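Putative glycoside hydrolase (Bacteroides thetaiotaomicron VPI-5482, PDB 3HBZ) is of unconfirmed function but binds calcium ions and, as a putative glycoside hydrolase, may play a role in carbohydrate metabolism. Local coordinates at residues L197-F202 and T254-A260; D237-I241 and G323-L329; D240-Y246 and L266-I272. One frame throughout, in Å; residues are numbered along the deposited sequence.

Contact 1 (L197-F202 and T254-A260)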
loop_
_atom_site.group_PDB
_atom_site.type_symbol
_atom_site.label_atom_id
_atom_site.label_comp_id
_atom_site.label_asym_id
_atom_site.label_seq_id
_atom_site.Cartn_x
_atom_site.Cartn_y
_atom_site.Cartn_z
ATOM N N LEU A 197 -4.872 2.592 -12.070
ATOM C CA LEU A 197 -3.734 1.678 -12.117
ATOM C C LEU A 197 -2.429 2.369 -11.685
ATOM O O LEU A 197 -1.496 1.692 -11.290
ATOM C CB LEU A 197 -3.568 1.111 -13.522
ATOM C CG LEU A 197 -4.654 0.187 -14.118
ATOM C CD1 LEU A 197 -4.305 -0.168 -15.612
ATOM C CD2 LEU A 197 -4.882 -1.106 -13.268
ATOM N N LYS A 198 -2.357 3.702 -11.869
ATOM C CA LYS A 198 -1.233 4.513 -11.390
ATOM C C LYS A 198 -1.343 4.811 -9.899
ATOM O O LYS A 198 -0.366 5.198 -9.285
ATOM C CB LYS A 198 -1.138 5.840 -12.135
ATOM C CG LYS A 198 -0.987 5.733 -13.693
ATOM C CD LYS A 198 0.294 5.145 -14.106
ATOM C CE LYS A 198 1.446 6.141 -14.195
ATOM N NZ LYS A 198 2.687 5.270 -14.319
ATOM N N ALA A 199 -2.529 4.644 -9.333
ATOM C CA ALA A 199 -2.758 4.910 -7.921
ATOM C C ALA A 199 -2.076 3.891 -7.010
ATOM O O ALA A 199 -1.674 4.238 -5.893
ATOM C CB ALA A 199 -4.259 4.939 -7.623
ATOM N N THR A 200 -1.983 2.642 -7.442
ATOM C CA THR A 200 -1.347 1.580 -6.646
ATOM C C THR A 200 0.143 1.541 -6.935
ATOM O O THR A 200 0.584 0.953 -7.926
ATOM C CB THR A 200 -1.991 0.197 -6.913
ATOM O OG1 THR A 200 -1.953 -0.071 -8.294
ATOM C CG2 THR A 200 -3.444 0.179 -6.498
ATOM N N LYS A 201 0.925 2.150 -6.035
ATOM C CA LYS A 201 2.355 2.210 -6.191
ATOM C C LYS A 201 2.980 1.073 -5.415
ATOM O O LYS A 201 2.937 1.048 -4.205
ATOM C CB LYS A 201 2.906 3.547 -5.725
ATOM C CG LYS A 201 2.420 4.721 -6.597
ATOM C CD LYS A 201 3.030 6.047 -6.182
ATOM C CE LYS A 201 2.886 7.110 -7.297
ATOM N NZ LYS A 201 3.227 8.520 -6.865
ATOM N N PHE A 202 3.551 0.135 -6.147
ATOM C CA PHE A 202 4.024 -1.118 -5.583
ATOM C C PHE A 202 5.507 -1.078 -5.283
ATOM O O PHE A 202 6.353 -0.885 -6.186
ATOM C CB PHE A 202 3.803 -2.266 -6.588
ATOM C CG PHE A 202 2.350 -2.513 -6.968
ATOM C CD1 PHE A 202 1.355 -2.610 -6.000
ATOM C CD2 PHE A 202 1.998 -2.716 -8.310
ATOM C CE1 PHE A 202 0.015 -2.882 -6.341
ATOM C CE2 PHE A 202 0.654 -3.010 -8.657
ATOM C CZ PHE A 202 -0.328 -3.091 -7.687
ATOM N N THR A 254 9.106 3.536 -8.682
ATOM C CA THR A 254 8.120 2.562 -8.279
ATOM C C THR A 254 7.567 1.892 -9.550
ATOM O O THR A 254 7.747 2.389 -10.645
ATOM C CB THR A 254 6.989 3.251 -7.527
ATOM O OG1 THR A 254 6.144 2.252 -7.008
ATOM C CG2 THR A 254 6.173 4.235 -8.469
ATOM N N LEU A 255 6.926 0.747 -9.386
ATOM C CA LEU A 255 6.084 0.155 -10.411
ATOM C C LEU A 255 4.667 0.373 -9.907
ATOM O O LEU A 255 4.462 0.779 -8.733
ATOM C CB LEU A 255 6.389 -1.348 -10.579
ATOM C CG LEU A 255 7.816 -1.632 -11.097
ATOM C CD1 LEU A 255 8.000 -3.100 -11.451
ATOM C CD2 LEU A 255 8.155 -0.718 -12.322
ATOM N N ASP A 256 3.705 0.108 -10.780
ATOM C CA ASP A 256 2.283 0.240 -10.475
ATOM C C ASP A 256 1.427 -0.728 -11.249
ATOM O O ASP A 256 1.940 -1.706 -11.840
ATOM C CB ASP A 256 1.835 1.669 -10.680
ATOM C CG ASP A 256 2.097 2.165 -12.084
ATOM O OD1 ASP A 256 1.996 1.385 -13.048
ATOM O OD2 ASP A 256 2.348 3.368 -12.190
ATOM N N GLY A 257 0.110 -0.508 -11.233
ATOM C CA GLY A 257 -0.771 -1.402 -11.958
ATOM C C GLY A 257 -0.583 -1.461 -13.465
ATOM O O GLY A 257 -1.084 -2.372 -14.111
ATOM N N THR A 258 0.159 -0.534 -14.056
ATOM C CA THR A 258 0.331 -0.598 -15.490
ATOM C C THR A 258 1.511 -1.498 -15.867
ATOM O O THR A 258 1.630 -1.846 -17.018
ATOM C CB THR A 258 0.614 0.785 -16.130
ATOM O OG1 THR A 258 1.910 1.215 -15.706
ATOM C CG2 THR A 258 -0.455 1.827 -15.765
ATOM N N ASN A 259 2.390 -1.836 -14.937
ATOM C CA ASN A 259 3.649 -2.488 -15.315
ATOM C C ASN A 259 4.262 -3.437 -14.306
ATOM O O ASN A 259 5.462 -3.802 -14.401
ATOM C CB ASN A 259 4.668 -1.422 -15.708
ATOM C CG ASN A 259 4.998 -0.492 -14.578
ATOM O OD1 ASN A 259 4.627 -0.718 -13.429
ATOM N ND2 ASN A 259 5.649 0.598 -14.902
ATOM N N ALA A 260 3.448 -3.864 -13.369
ATOM C CA ALA A 260 3.877 -4.782 -12.315
ATOM C C ALA A 260 4.543 -6.053 -12.856
ATOM O O ALA A 260 5.497 -6.592 -12.240
ATOM C CB ALA A 260 2.662 -5.154 -11.435
HETATM O O HOH W 1 2.256 5.175 -10.350
#

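Contact 2 (D237-I241 and G323-L329)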
loop_
_atom_site.group_PDB
_atom_site.type_symbol
_atom_site.label_atom_id
_atom_site.label_comp_id
_atom_site.label_asym_id
_atom_site.label_seq_id
_atom_site.Cartn_x
_atom_site.Cartn_y
_atom_site.Cartn_z
ATOM N N ASP A 237 -14.741 -16.161 -10.668
ATOM C CA ASP A 237 -13.690 -15.263 -10.219
ATOM C C ASP A 237 -12.574 -16.079 -9.545
ATOM O O ASP A 237 -12.789 -17.243 -9.158
ATOM C CB ASP A 237 -14.283 -14.228 -9.245
ATOM C CG ASP A 237 -13.506 -12.913 -9.181
ATOM O OD1 ASP A 237 -12.458 -12.735 -9.874
ATOM O OD2 ASP A 237 -13.961 -12.032 -8.390
ATOM N N ILE A 238 -11.380 -15.493 -9.458
ATOM C CA ILE A 238 -10.279 -16.091 -8.707
ATOM C C ILE A 238 -9.449 -14.959 -8.140
ATOM O O ILE A 238 -9.453 -13.851 -8.681
ATOM C CB ILE A 238 -9.412 -17.079 -9.587
ATOM C CG1 ILE A 238 -8.573 -18.053 -8.737
ATOM C CG2 ILE A 238 -8.517 -16.282 -10.622
ATOM C CD1 ILE A 238 -9.372 -18.905 -7.669
ATOM N N CYS A 239 -8.789 -15.227 -7.013
ATOM C CA CYS A 239 -7.855 -14.309 -6.401
ATOM C C CYS A 239 -6.505 -14.289 -7.106
ATOM O O CYS A 239 -6.225 -15.156 -7.975
ATOM C CB CYS A 239 -7.650 -14.709 -4.949
ATOM S SG CYS A 239 -7.057 -16.404 -4.760
ATOM N N ASP A 240 -5.671 -13.315 -6.743
ATOM C CA ASP A 240 -4.250 -13.290 -7.138
ATOM C C ASP A 240 -3.422 -12.975 -5.908
ATOM O O ASP A 240 -3.844 -12.215 -5.005
ATOM C CB ASP A 240 -4.000 -12.264 -8.246
ATOM C CG ASP A 240 -2.776 -12.573 -9.101
ATOM O OD1 ASP A 240 -2.054 -13.581 -8.905
ATOM O OD2 ASP A 240 -2.537 -11.764 -9.993
ATOM N N ILE A 241 -2.263 -13.622 -5.849
ATOM C CA ILE A 241 -1.286 -13.416 -4.807
ATOM C C ILE A 241 0.074 -13.446 -5.493
ATOM O O ILE A 241 0.398 -14.420 -6.171
ATOM C CB ILE A 241 -1.330 -14.568 -3.747
ATOM C CG1 ILE A 241 -2.742 -14.710 -3.168
ATOM C CG2 ILE A 241 -0.230 -14.323 -2.665
ATOM C CD1 ILE A 241 -3.005 -15.922 -2.221
ATOM N N GLY A 323 -14.631 -9.110 -12.504
ATOM C CA GLY A 323 -14.659 -9.788 -11.193
ATOM C C GLY A 323 -16.060 -10.010 -10.704
ATOM O O GLY A 323 -17.001 -9.599 -11.351
ATOM N N ALA A 324 -16.201 -10.649 -9.554
ATOM C CA ALA A 324 -17.534 -10.859 -8.982
ATOM C C ALA A 324 -17.668 -10.150 -7.645
ATOM O O ALA A 324 -16.853 -10.347 -6.727
ATOM C CB ALA A 324 -17.816 -12.352 -8.835
ATOM N N ILE A 325 -18.723 -9.371 -7.493
ATOM C CA ILE A 325 -18.980 -8.755 -6.227
ATOM C C ILE A 325 -19.155 -9.872 -5.219
ATOM O O ILE A 325 -19.812 -10.856 -5.496
ATOM C CB ILE A 325 -20.212 -7.891 -6.290
ATOM C CG1 ILE A 325 -19.915 -6.677 -7.187
ATOM C CG2 ILE A 325 -20.659 -7.440 -4.858
ATOM C CD1 ILE A 325 -21.250 -5.951 -7.669
ATOM N N GLY A 326 -18.550 -9.722 -4.053
ATOM C CA GLY A 326 -18.639 -10.761 -3.008
ATOM C C GLY A 326 -17.451 -11.724 -2.997
ATOM O O GLY A 326 -17.308 -12.487 -2.074
ATOM N N SER A 327 -16.596 -11.709 -4.021
ATOM C CA SER A 327 -15.390 -12.551 -3.982
ATOM C C SER A 327 -14.618 -12.218 -2.734
ATOM O O SER A 327 -14.399 -11.046 -2.478
ATOM C CB SER A 327 -14.533 -12.379 -5.246
ATOM O OG SER A 327 -15.174 -13.059 -6.329
ATOM N N THR A 328 -14.236 -13.238 -1.936
ATOM C CA THR A 328 -13.648 -13.043 -0.594
ATOM C C THR A 328 -12.366 -13.857 -0.439
ATOM O O THR A 328 -12.386 -15.086 -0.559
ATOM C CB THR A 328 -14.616 -13.466 0.499
ATOM O OG1 THR A 328 -15.824 -12.720 0.349
ATOM C CG2 THR A 328 -14.033 -13.245 1.938
ATOM N N LEU A 329 -11.253 -13.147 -0.227
ATOM C CA LEU A 329 -9.962 -13.728 0.014
ATOM C C LEU A 329 -9.586 -13.390 1.453
ATOM O O LEU A 329 -9.535 -12.211 1.812
ATOM C CB LEU A 329 -8.913 -13.163 -0.971
ATOM C CG LEU A 329 -7.464 -13.645 -0.773
ATOM C CD1 LEU A 329 -7.282 -15.197 -1.028
ATOM C CD2 LEU A 329 -6.516 -12.882 -1.643
#

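Contact 3 (D240-Y246 and L266-I272). With PEG (di(hydroxyethyl)ether), chain T.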
loop_
_atom_site.group_PDB
_atom_site.type_symbol
_atom_site.label_atom_id
_atom_site.label_comp_id
_atom_site.label_asym_id
_atom_site.label_seq_id
_atom_site.Cartn_x
_atom_site.Cartn_y
_atom_site.Cartn_z
ATOM N N ASP A 240 -5.671 -13.315 -6.743
ATOM C CA ASP A 240 -4.250 -13.290 -7.138
ATOM C C ASP A 240 -3.422 -12.975 -5.908
ATOM O O ASP A 240 -3.844 -12.215 -5.005
ATOM C CB ASP A 240 -4.000 -12.264 -8.246
ATOM C CG ASP A 240 -2.776 -12.573 -9.101
ATOM O OD1 ASP A 240 -2.054 -13.581 -8.905
ATOM O OD2 ASP A 240 -2.537 -11.764 -9.993
ATOM N N ILE A 241 -2.263 -13.622 -5.849
ATOM C CA ILE A 241 -1.286 -13.416 -4.807
ATOM C C ILE A 241 0.074 -13.446 -5.493
ATOM O O ILE A 241 0.398 -14.420 -6.171
ATOM C CB ILE A 241 -1.330 -14.568 -3.747
ATOM C CG1 ILE A 241 -2.742 -14.710 -3.168
ATOM C CG2 ILE A 241 -0.230 -14.323 -2.665
ATOM C CD1 ILE A 241 -3.005 -15.922 -2.221
ATOM N N TYR A 242 0.841 -12.373 -5.365
ATOM C CA TYR A 242 2.082 -12.285 -6.060
ATOM C C TYR A 242 3.057 -11.366 -5.346
ATOM O O TYR A 242 2.676 -10.667 -4.392
ATOM C CB TYR A 242 1.840 -11.898 -7.503
ATOM C CG TYR A 242 1.246 -10.529 -7.773
ATOM C CD1 TYR A 242 2.070 -9.429 -8.014
ATOM C CD2 TYR A 242 -0.109 -10.351 -7.853
ATOM C CE1 TYR A 242 1.540 -8.165 -8.338
ATOM C CE2 TYR A 242 -0.675 -9.064 -8.131
ATOM C CZ TYR A 242 0.164 -7.988 -8.395
ATOM O OH TYR A 242 -0.356 -6.741 -8.714
ATOM N N ALA A 243 4.317 -11.422 -5.775
ATOM C CA ALA A 243 5.380 -10.556 -5.279
ATOM C C ALA A 243 6.332 -10.283 -6.427
ATOM O O ALA A 243 6.474 -11.114 -7.344
ATOM C CB ALA A 243 6.131 -11.185 -4.077
ATOM N N ILE A 244 6.918 -9.086 -6.421
ATOM C CA ILE A 244 7.866 -8.663 -7.460
ATOM C C ILE A 244 9.079 -8.017 -6.780
ATOM O O ILE A 244 8.988 -7.499 -5.672
ATOM C CB ILE A 244 7.229 -7.713 -8.469
ATOM C CG1 ILE A 244 6.641 -6.469 -7.760
ATOM C CG2 ILE A 244 6.131 -8.408 -9.248
ATOM C CD1 ILE A 244 5.960 -5.444 -8.712
HETATM N N MSE A 245 10.219 -8.136 -7.429
HETATM C CA MSE A 245 11.446 -7.439 -7.081
HETATM C C MSE A 245 11.884 -6.727 -8.357
HETATM O O MSE A 245 11.932 -7.340 -9.451
HETATM C CB MSE A 245 12.513 -8.408 -6.679
HETATM C CG MSE A 245 13.701 -7.729 -6.037
HETATM SE SE MSE A 245 15.048 -8.996 -5.696
HETATM C CE MSE A 245 16.206 -7.866 -4.572
ATOM N N TYR A 246 12.161 -5.437 -8.231
ATOM C CA TYR A 246 12.667 -4.645 -9.339
ATOM C C TYR A 246 13.713 -3.633 -8.901
ATOM O O TYR A 246 13.744 -3.185 -7.759
ATOM C CB TYR A 246 11.502 -3.906 -10.040
ATOM C CG TYR A 246 10.752 -2.956 -9.136
ATOM C CD1 TYR A 246 9.734 -3.397 -8.298
ATOM C CD2 TYR A 246 11.082 -1.595 -9.089
ATOM C CE1 TYR A 246 9.017 -2.498 -7.473
ATOM C CE2 TYR A 246 10.386 -0.695 -8.236
ATOM C CZ TYR A 246 9.368 -1.137 -7.453
ATOM O OH TYR A 246 8.755 -0.222 -6.597
ATOM N N LEU A 266 12.048 -5.166 -13.825
ATOM C CA LEU A 266 11.762 -6.375 -12.985
ATOM C C LEU A 266 12.955 -7.304 -13.010
ATOM O O LEU A 266 13.574 -7.472 -14.068
ATOM C CB LEU A 266 10.536 -7.122 -13.518
ATOM C CG LEU A 266 9.214 -6.476 -13.117
ATOM C CD1 LEU A 266 8.090 -6.963 -14.006
ATOM C CD2 LEU A 266 8.861 -6.767 -11.631
ATOM N N VAL A 267 13.300 -7.860 -11.846
ATOM C CA VAL A 267 14.305 -8.904 -11.789
ATOM C C VAL A 267 13.741 -10.265 -11.355
ATOM O O VAL A 267 14.288 -11.293 -11.746
ATOM C CB VAL A 267 15.542 -8.484 -10.923
ATOM C CG1 VAL A 267 16.209 -7.258 -11.555
ATOM C CG2 VAL A 267 15.142 -8.220 -9.471
ATOM N N SER A 268 12.621 -10.269 -10.636
ATOM C CA SER A 268 12.089 -11.490 -10.060
ATOM C C SER A 268 10.586 -11.366 -9.814
ATOM O O SER A 268 10.070 -10.271 -9.521
ATOM C CB SER A 268 12.835 -11.810 -8.762
ATOM O OG SER A 268 12.415 -13.043 -8.242
ATOM N N ILE A 269 9.878 -12.477 -10.011
ATOM C CA ILE A 269 8.448 -12.558 -9.761
ATOM C C ILE A 269 8.058 -13.872 -9.092
ATOM O O ILE A 269 8.495 -14.929 -9.530
ATOM C CB ILE A 269 7.666 -12.481 -11.043
ATOM C CG1 ILE A 269 8.050 -11.205 -11.796
ATOM C CG2 ILE A 269 6.160 -12.476 -10.712
ATOM C CD1 ILE A 269 7.331 -11.034 -13.194
ATOM N N ALA A 270 7.257 -13.800 -8.027
ATOM C CA ALA A 270 6.594 -14.977 -7.425
ATOM C C ALA A 270 5.075 -14.792 -7.633
ATOM O O ALA A 270 4.559 -13.664 -7.552
ATOM C CB ALA A 270 6.921 -15.061 -5.948
ATOM N N ARG A 271 4.357 -15.858 -7.972
ATOM C CA ARG A 271 2.900 -15.741 -8.252
ATOM C C ARG A 271 2.184 -17.070 -8.114
ATOM O O ARG A 271 2.656 -18.104 -8.595
ATOM C CB ARG A 271 2.675 -15.229 -9.657
ATOM C CG ARG A 271 1.263 -14.832 -9.940
ATOM C CD ARG A 271 1.177 -14.120 -11.257
ATOM N NE ARG A 271 -0.116 -13.463 -11.403
ATOM C CZ ARG A 271 -0.635 -13.052 -12.552
ATOM N NH1 ARG A 271 0.018 -13.202 -13.693
ATOM N NH2 ARG A 271 -1.813 -12.452 -12.548
ATOM N N ILE A 272 1.031 -17.051 -7.458
ATOM C CA ILE A 272 0.261 -18.280 -7.262
ATOM C C ILE A 272 -0.211 -18.782 -8.637
ATOM O O ILE A 272 -0.672 -17.994 -9.478
ATOM C CB ILE A 272 -0.928 -18.063 -6.266
ATOM C CG1 ILE A 272 -1.500 -19.429 -5.806
ATOM C CG2 ILE A 272 -1.992 -17.129 -6.893
ATOM C CD1 ILE A 272 -2.214 -19.406 -4.362
HETATM C C1 PEG T . 3.569 -13.295 -14.738
HETATM O O1 PEG T . 2.980 -14.591 -14.465
HETATM C C2 PEG T . 3.363 -12.815 -16.185
HETATM O O2 PEG T . 4.580 -12.273 -16.735
HETATM C C3 PEG T . 4.480 -11.869 -18.113
HETATM O O HOH W 2 -2.312 -15.947 -10.129
#

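Contact 1 (L197-F202 and T254-A260)
Phe-202 and Leu-255 form a single antiparallel bridge of the hydrogen-bonded kind, with Phe-202 N 2.8 Å from Leu-255 O, and Gly-257 N closes the other end on Leu-197 O at 2.7 Å, lying in the carbonyl plane. Leu-255 O also accepts from Thr-254 OG1, so two donors hold it. Between these bonds the two oxygens of Asp-256 serve different partners. Asp-256 OD2 takes Lys-198 NZ on the syn lone pair at 2.9 Å, in a salt bridge reached because the lysine chain bends at chi2 and chi3 (-67° and -85°); a water links the same oxygen to Lys-198 O. Asp-256 OD1 accepts Thr-258 N at 2.8 Å, which makes an Asx turn, and Thr-258 OG1 besides. Thr-258 CG2 meets Lys-198 CD and Leu-197 CB. The Phe-202 ring lies obliquely to the loop backbone, Phe-202 CE2 being 3.5 Å from Asp-256 C, and to Ala-260 CB, while Thr-200 O stands over the centre of one face. Loop 254-260 is thus fastened to the end of helix 196-199, through Leu-197 and Lys-198, and to strand 200-205, through Phe-202, which meets Phe-183 edge-to-face and packs on strand 306-313.

Contact 2 (D237-I241 and G323-L329)
Asp-237 reaches from the loop before strand 240-247 into the type II turn of Ala-324 to Ser-327, and its side chain can be followed outward atom by atom. Asp-237 CB lies 3.3 Å from Ser-327 OG and packs against the methyl of Ala-324. CG stands anti to the backbone N (chi1 -154°), which carries the carboxylate toward the turn. From there the two oxygens part: OD1 comes near Gly-323 CA and takes a weak bond from its neighbour Ile-238 N, whereas Asp-237 OD2 receives Ser-327 OG at 2.6 Å and Ala-324 N at 2.9 Å. The amide bond is nearly straight, 166° at the hydrogen, but arrives from above the carboxylate plane; the hydroxyl comes on the anti side, 29° out of that plane, and from the opposite face. Ser-315 OG is also hydrogen-bonded to OD2, and Gly-222 N to Ser-327 OG. The turn has its own backbone bond, Ser-327 N to Ala-324 O at 3.0 Å. Farther along, the contact becomes apolar: Leu-329 CD1 meets Cys-239 SG at 3.9 Å, and its CD2 lies near Cys-239 CB and more distantly Ile-241 CG1. An alanine here would probably leave Ser-327 OG and Ala-324 N without this acceptor, and the turn without its polar tie to the 237 loop. The chemistry is that of a buried carboxylate with one oxygen gripped by three neutral partners, which would probably help to stabilise its charge with no cation among them; two of these bonds tie the loop at 237 to the turn leading into strand 328-338, while sulfur and methyl groups pack between the strand starts.

Contact 3 (D240-Y246 and L266-I272)
The guanidinium of Arg-271 meets the carboxylate of Asp-240 at its edge in a salt bridge, their planes 37° apart. Arg-271 NE bonds Asp-240 OD1 at 3.2 Å on the syn lone pair, and Arg-271 NH2 bonds Asp-240 OD2 at 2.7 Å, a side-on grip. At another part of this edge NH1 bonds weakly to O1 of a PEG, probably from the crystallisation liquor. Phe-261 makes a cation-pi contact with Arg-271 and meets the Tyr-242 ring; Tyr-246 OH hydrogen-bonds Phe-202 O. The extended arginine chain passes Tyr-242 CB. On the sheet face that carries Tyr-242 and Arg-271 follow Ile-244 with Ile-269, then Leu-266 CD2, 3.7 Å from Ile-244 CB; the other face carries Ala-243 against Ala-270 and selenomethionine Met-245 against Ser-268. Paired backbone bonds join Ala-243 with Ala-270, and Ile-272 N meets Ile-241 O at 3.0 Å. Met-245 O accepts both Val-267 N, at 2.8 Å, and Ser-268 N, at 3.2 Å. Strands 306-313 and 281-290 flank the pair. The arrangement is an antiparallel strand pair, 160° between directions, interrupted by a classic beta bulge where Val-267 and Ser-268 both face Met-245.

In the fold
Every touching residue of contact 2 is buried; contact 3, which shares Asp-240 and Ile-241 of strand 240-247 with it, is mostly buried but reaches the surface at its arginine, and contact 1 is partly buried, with an exposed lysine and threonine at its margin. Contact 3 is regular strand pairing; contact 1 ties a loop to a helix end and the strand that follows, with a single beta bridge and a salt bridge, and contact 2 joins the approaches to two strands through side chains. Each uses an aspartate differently: facing a lysine in contact 1, neutral donors in contact 2, an arginine in contact 3. Contacts 1 and 3 touch through Tyr-246 and Phe-202; contacts 1 and 2 stay about 9 Å apart at their nearest atoms.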